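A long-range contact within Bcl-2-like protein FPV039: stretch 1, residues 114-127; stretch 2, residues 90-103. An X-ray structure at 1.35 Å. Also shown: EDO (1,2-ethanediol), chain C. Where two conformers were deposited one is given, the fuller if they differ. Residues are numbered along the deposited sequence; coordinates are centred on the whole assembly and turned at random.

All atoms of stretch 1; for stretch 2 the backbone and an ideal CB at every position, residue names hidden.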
# COMPACT_ATOMS: atom_id res chain seq x y z
N TYR A 114 -10.01 -9.68 2.74
CA TYR A 114 -8.95 -10.06 1.83
C TYR A 114 -7.61 -9.45 2.21
O TYR A 114 -6.72 -9.33 1.31
CB TYR A 114 -9.36 -9.77 0.36
CG TYR A 114 -10.61 -10.50 -0.01
CD1 TYR A 114 -10.55 -11.87 -0.25
CD2 TYR A 114 -11.85 -9.84 -0.15
CE1 TYR A 114 -11.66 -12.60 -0.57
CE2 TYR A 114 -12.99 -10.68 -0.50
CZ TYR A 114 -12.81 -12.00 -0.69
OH TYR A 114 -13.90 -12.97 -0.99
N ASP A 115 -7.39 -9.21 3.49
CA ASP A 115 -6.09 -8.70 3.89
C ASP A 115 -4.96 -9.65 3.59
O ASP A 115 -3.84 -9.20 3.32
CB ASP A 115 -6.17 -8.30 5.38
CG ASP A 115 -6.49 -9.43 6.28
OD1 ASP A 115 -7.61 -10.01 6.19
OD2 ASP A 115 -5.70 -9.87 7.12
N GLY A 116 -5.19 -10.94 3.62
CA GLY A 116 -4.10 -11.86 3.31
C GLY A 116 -3.62 -11.81 1.88
O GLY A 116 -2.45 -11.55 1.63
N ILE A 117 -4.52 -12.02 0.91
CA ILE A 117 -4.10 -11.98 -0.50
C ILE A 117 -3.59 -10.60 -0.88
O ILE A 117 -2.67 -10.46 -1.69
CB ILE A 117 -5.20 -12.46 -1.49
CG1 ILE A 117 -6.57 -11.75 -1.34
CG2 ILE A 117 -5.34 -13.99 -1.51
CD1 ILE A 117 -7.63 -12.13 -2.48
N ILE A 118 -4.22 -9.55 -0.35
CA ILE A 118 -3.79 -8.19 -0.74
C ILE A 118 -2.43 -7.86 -0.17
O ILE A 118 -1.55 -7.43 -0.88
CB ILE A 118 -4.89 -7.21 -0.35
CG1 ILE A 118 -6.14 -7.37 -1.18
CG2 ILE A 118 -4.32 -5.75 -0.49
CD1 ILE A 118 -7.30 -6.55 -0.61
N SER A 119 -2.19 -8.17 1.08
CA SER A 119 -0.90 -7.88 1.71
C SER A 119 0.22 -8.71 1.09
O SER A 119 1.33 -8.23 0.85
CB SER A 119 -0.90 -8.05 3.21
OG SER A 119 -1.90 -7.24 3.77
N GLU A 120 -0.06 -9.98 0.80
CA GLU A 120 0.93 -10.84 0.15
C GLU A 120 1.25 -10.35 -1.25
O GLU A 120 2.42 -10.36 -1.68
CB GLU A 120 0.46 -12.31 0.10
CG GLU A 120 0.46 -12.94 1.52
CD GLU A 120 -0.11 -14.36 1.59
OE1 GLU A 120 -0.20 -14.85 2.73
OE2 GLU A 120 -0.42 -14.93 0.53
N ALA A 121 0.25 -9.90 -1.98
CA ALA A 121 0.49 -9.39 -3.34
C ALA A 121 1.39 -8.15 -3.31
O ALA A 121 2.29 -7.98 -4.12
CB ALA A 121 -0.83 -9.09 -4.03
N ILE A 122 1.13 -7.23 -2.36
CA ILE A 122 1.96 -6.03 -2.27
C ILE A 122 3.39 -6.44 -1.91
O ILE A 122 4.37 -5.96 -2.50
CB ILE A 122 1.40 -5.04 -1.25
CG1 ILE A 122 0.03 -4.52 -1.70
CG2 ILE A 122 2.41 -3.87 -1.08
CD1 ILE A 122 -0.72 -3.81 -0.61
N THR A 123 3.52 -7.33 -0.90
CA THR A 123 4.85 -7.76 -0.47
C THR A 123 5.62 -8.37 -1.64
O THR A 123 6.78 -8.08 -1.88
CB THR A 123 4.69 -8.77 0.67
OG1 THR A 123 4.02 -8.11 1.76
CG2 THR A 123 6.01 -9.27 1.14
N ASP A 124 4.97 -9.26 -2.39
CA ASP A 124 5.61 -9.95 -3.51
C ASP A 124 6.00 -8.97 -4.59
O ASP A 124 7.08 -9.09 -5.20
CB ASP A 124 4.67 -10.98 -4.12
CG ASP A 124 4.48 -12.21 -3.26
OD1 ASP A 124 5.23 -12.46 -2.36
OD2 ASP A 124 3.47 -12.92 -3.54
N ALA A 125 5.16 -7.97 -4.85
CA ALA A 125 5.48 -6.97 -5.88
C ALA A 125 6.68 -6.13 -5.48
O ALA A 125 7.50 -5.76 -6.35
CB ALA A 125 4.27 -6.07 -6.14
N ILE A 126 6.82 -5.78 -4.21
CA ILE A 126 7.99 -5.08 -3.72
C ILE A 126 9.22 -5.95 -3.80
O ILE A 126 10.27 -5.56 -4.39
CB ILE A 126 7.78 -4.58 -2.30
CG1 ILE A 126 6.68 -3.52 -2.34
CG2 ILE A 126 9.08 -3.96 -1.76
CD1 ILE A 126 6.27 -3.00 -0.96
N LEU A 127 9.13 -7.16 -3.26
CA LEU A 127 10.37 -7.95 -3.04
C LEU A 127 10.81 -8.74 -4.26
O LEU A 127 11.99 -9.07 -4.37
CB LEU A 127 10.26 -8.80 -1.78
CG LEU A 127 10.03 -8.05 -0.49
CD1 LEU A 127 9.83 -9.06 0.61
CD2 LEU A 127 11.14 -7.07 -0.16
N UNK A 90 5.21 5.79 -4.02
CA UNK A 90 4.55 4.71 -4.74
C UNK A 90 4.09 3.62 -3.77
O UNK A 90 2.98 3.08 -3.89
CB UNK A 90 5.49 4.12 -5.80
N UNK A 91 4.98 3.23 -2.86
CA UNK A 91 4.65 2.20 -1.84
C UNK A 91 3.48 2.68 -1.01
O UNK A 91 2.53 1.92 -0.78
CB UNK A 91 5.85 1.90 -0.94
N UNK A 92 3.53 3.90 -0.52
CA UNK A 92 2.46 4.45 0.31
C UNK A 92 1.17 4.47 -0.49
O UNK A 92 0.10 4.09 0.03
CB UNK A 92 2.81 5.85 0.81
N UNK A 93 1.22 4.88 -1.74
CA UNK A 93 0.00 4.98 -2.53
C UNK A 93 -0.60 3.60 -2.79
O UNK A 93 -1.82 3.42 -2.71
CB UNK A 93 0.28 5.69 -3.85
N UNK A 94 0.23 2.60 -3.09
CA UNK A 94 -0.22 1.21 -3.26
C UNK A 94 -0.90 0.73 -2.00
O UNK A 94 -2.00 0.15 -2.08
CB UNK A 94 0.95 0.29 -3.61
N UNK A 95 -0.29 0.93 -0.83
CA UNK A 95 -0.86 0.44 0.41
C UNK A 95 -2.14 1.17 0.71
O UNK A 95 -3.14 0.57 1.12
CB UNK A 95 0.13 0.59 1.57
N UNK A 96 -2.15 2.48 0.54
CA UNK A 96 -3.35 3.29 0.79
C UNK A 96 -4.52 2.84 -0.11
O UNK A 96 -5.64 2.62 0.38
CB UNK A 96 -3.04 4.77 0.56
N UNK A 97 -4.27 2.76 -1.40
CA UNK A 97 -5.28 2.30 -2.35
C UNK A 97 -5.78 0.92 -1.95
O UNK A 97 -6.99 0.67 -1.96
CB UNK A 97 -4.72 2.27 -3.77
N UNK A 98 -4.88 0.00 -1.68
CA UNK A 98 -5.26 -1.37 -1.40
C UNK A 98 -6.00 -1.48 -0.08
O UNK A 98 -6.93 -2.32 0.02
CB UNK A 98 -4.02 -2.27 -1.39
N UNK A 99 -5.64 -0.71 0.96
CA UNK A 99 -6.44 -0.67 2.18
C UNK A 99 -7.85 -0.17 1.88
O UNK A 99 -8.85 -0.77 2.32
CB UNK A 99 -5.77 0.22 3.23
N UNK A 100 -7.95 0.95 1.16
CA UNK A 100 -9.24 1.52 0.81
C UNK A 100 -10.09 0.50 0.05
O UNK A 100 -11.29 0.29 0.35
CB UNK A 100 -9.05 2.79 -0.02
N UNK A 101 -9.47 -0.17 -0.93
CA UNK A 101 -10.09 -1.20 -1.74
C UNK A 101 -10.59 -2.35 -0.86
O UNK A 101 -11.74 -2.81 -1.03
CB UNK A 101 -9.10 -1.72 -2.79
N UNK A 102 -9.72 -2.85 0.01
CA UNK A 102 -10.07 -3.99 0.88
C UNK A 102 -11.36 -3.74 1.63
O UNK A 102 -12.24 -4.63 1.72
CB UNK A 102 -8.94 -4.27 1.88
N UNK A 103 -11.52 -2.54 2.18
CA UNK A 103 -12.73 -2.24 2.93
C UNK A 103 -13.93 -2.18 2.01
O UNK A 103 -15.03 -2.59 2.37
CB UNK A 103 -12.58 -0.92 3.69
C1 EDO C . -8.85 -8.97 -7.60
O1 EDO C . -8.97 -7.57 -7.54
C2 EDO C . -10.01 -9.66 -8.22
O2 EDO C . -9.83 -9.31 -9.63

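Two helices run nearly antiparallel, at 165°, their axes 10.6 Å apart at closest approach. Stretch 1 offers a ridge of isoleucines, Ile118, Ile122 and Ile126, one helical turn apart, so what suits the facing positions is mainly apolar. Backbone angles are helical throughout stretch 2, leaving side-chain choice to the surroundings.

Position 90 has nothing of stretch 1 near its ideal CB, so this contact leaves it free; it is Arg90, whose guanidinium group is hydrogen-bonded elsewhere in the structure. At 91 the CB points sideways, 4.9 Å from Ile126 CD1, a gap that a medium aliphatic chain could narrow. Ile91 does so, its end turning nearer: its CG1 lies 4.3 Å from Ile126 CD1.

Positions 92 and 93 are out of reach and carry Ile92 and Thr93.

Position 94 points toward the ridge, with its ideal CB 5.1 Å from Ile122 CG2. That distance leaves room for a branch, and valine, isoleucine or leucine would all be reasonable. Ile94 fills it, packing CG2 against Ile122 CG1 at 3.7 Å. At 95 the CB points sideways, 5.0 Å from Ile122 CD1, again inviting an aliphatic group. Ile95 brings CG1 to 4.3 Å from Ile122 CG2, so 94 and 95 both pack on the same isoleucine.

Positions 96 and 97 make no contact; they are Ala96 and Phe97.

Position 98 is the tightest. Its ideal CB already sits 3.6 Å from Ile118 CG2 and 3.7 Å from Ile122 CD1, and the backbones are close too, with Ile118 CA and the CA of this position 7.0 Å apart. A small residue, alanine, serine or cysteine, fits most easily. Cys98 is the answer: its CB touches Ile118 CG2 at 3.6 Å and Ile122 CD1 at 3.8 Å, bridging two ridge residues.

Position 99 points away, and 100 is out of reach; they hold Ala99 and Tyr100.

At 101 the CB points sideways with no stretch 1 atom within 5.5 Å, so only a long side chain could return to the contact. Tyr101 does, presenting its ring edge to Ile118, CD2 to CD1 at 4.0 Å, while its OH hydrogen-bonds O1 of the ethanediol at 2.7 Å.

Position 102 points toward stretch 1, its ideal CB 3.8 Å from Ile118 CD1 and near the start of the opposing helix. Alanine, serine or cysteine would suit. Ser102 rests its CB 3.8 Å from Ile118 CD1; its OG, 4.4 Å from Asp115 N, makes no hydrogen bond across the contact.

Position 103 is beyond reach, so stretch 1 sets no demand there; it is Lys103, whose extended side chain makes no contact with stretch 1.

Stretch 2 90-103: RIITIIAFCAYYSK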
# COMPACT_ATOMS: atom_id res chain seq x y z
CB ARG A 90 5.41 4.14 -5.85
CG ARG A 90 5.51 5.16 -7.04
CD ARG A 90 6.39 4.65 -8.10
NE ARG A 90 6.52 5.61 -9.20
CZ ARG A 90 6.55 5.24 -10.47
NH1 ARG A 90 6.36 3.98 -10.87
NH2 ARG A 90 6.56 6.23 -11.36
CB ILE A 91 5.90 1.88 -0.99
CG1 ILE A 91 6.91 1.13 -1.83
CG2 ILE A 91 5.50 1.04 0.24
CD1 ILE A 91 8.30 1.01 -1.11
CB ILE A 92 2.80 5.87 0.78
CG1 ILE A 92 3.92 5.74 1.84
CG2 ILE A 92 1.58 6.62 1.27
CD1 ILE A 92 4.72 7.07 2.03
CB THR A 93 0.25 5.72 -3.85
OG1 THR A 93 0.67 7.06 -3.54
CG2 THR A 93 -0.96 5.81 -4.68
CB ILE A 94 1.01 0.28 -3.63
CG1 ILE A 94 1.42 0.48 -5.07
CG2 ILE A 94 0.69 -1.18 -3.27
CD1 ILE A 94 2.83 -0.06 -5.29
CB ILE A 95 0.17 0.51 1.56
CG1 ILE A 95 1.36 -0.41 1.27
CG2 ILE A 95 -0.46 0.22 2.88
CD1 ILE A 95 2.57 -0.16 2.20
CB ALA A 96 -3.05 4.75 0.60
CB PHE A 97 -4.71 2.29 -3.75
CG PHE A 97 -5.69 1.70 -4.71
CD1 PHE A 97 -6.71 2.50 -5.25
CD2 PHE A 97 -5.63 0.40 -5.09
CE1 PHE A 97 -7.67 1.93 -6.11
CE2 PHE A 97 -6.58 -0.16 -5.98
CZ PHE A 97 -7.60 0.59 -6.45
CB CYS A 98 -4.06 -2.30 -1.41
SG CYS A 98 -3.45 -2.67 -3.08
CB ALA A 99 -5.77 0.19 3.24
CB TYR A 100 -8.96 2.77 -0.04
CG TYR A 100 -10.17 3.60 -0.35
CD1 TYR A 100 -10.71 4.50 0.58
CD2 TYR A 100 -10.90 3.43 -1.52
CE1 TYR A 100 -11.83 5.20 0.34
CE2 TYR A 100 -12.05 4.16 -1.79
CZ TYR A 100 -12.50 5.05 -0.84
OH TYR A 100 -13.66 5.76 -1.08
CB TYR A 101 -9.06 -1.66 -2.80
CG TYR A 101 -9.43 -2.89 -3.57
CD1 TYR A 101 -10.34 -2.85 -4.59
CD2 TYR A 101 -8.91 -4.11 -3.27
CE1 TYR A 101 -10.67 -3.98 -5.31
CE2 TYR A 101 -9.25 -5.25 -3.96
CZ TYR A 101 -10.13 -5.14 -4.98
OH TYR A 101 -10.49 -6.29 -5.69
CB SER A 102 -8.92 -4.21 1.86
OG SER A 102 -9.13 -5.21 2.87
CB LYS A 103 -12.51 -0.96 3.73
CG LYS A 103 -13.65 -0.64 4.65
CD LYS A 103 -13.33 0.58 5.50
CE LYS A 103 -14.53 0.96 6.43
NZ LYS A 103 -14.84 -0.05 7.48
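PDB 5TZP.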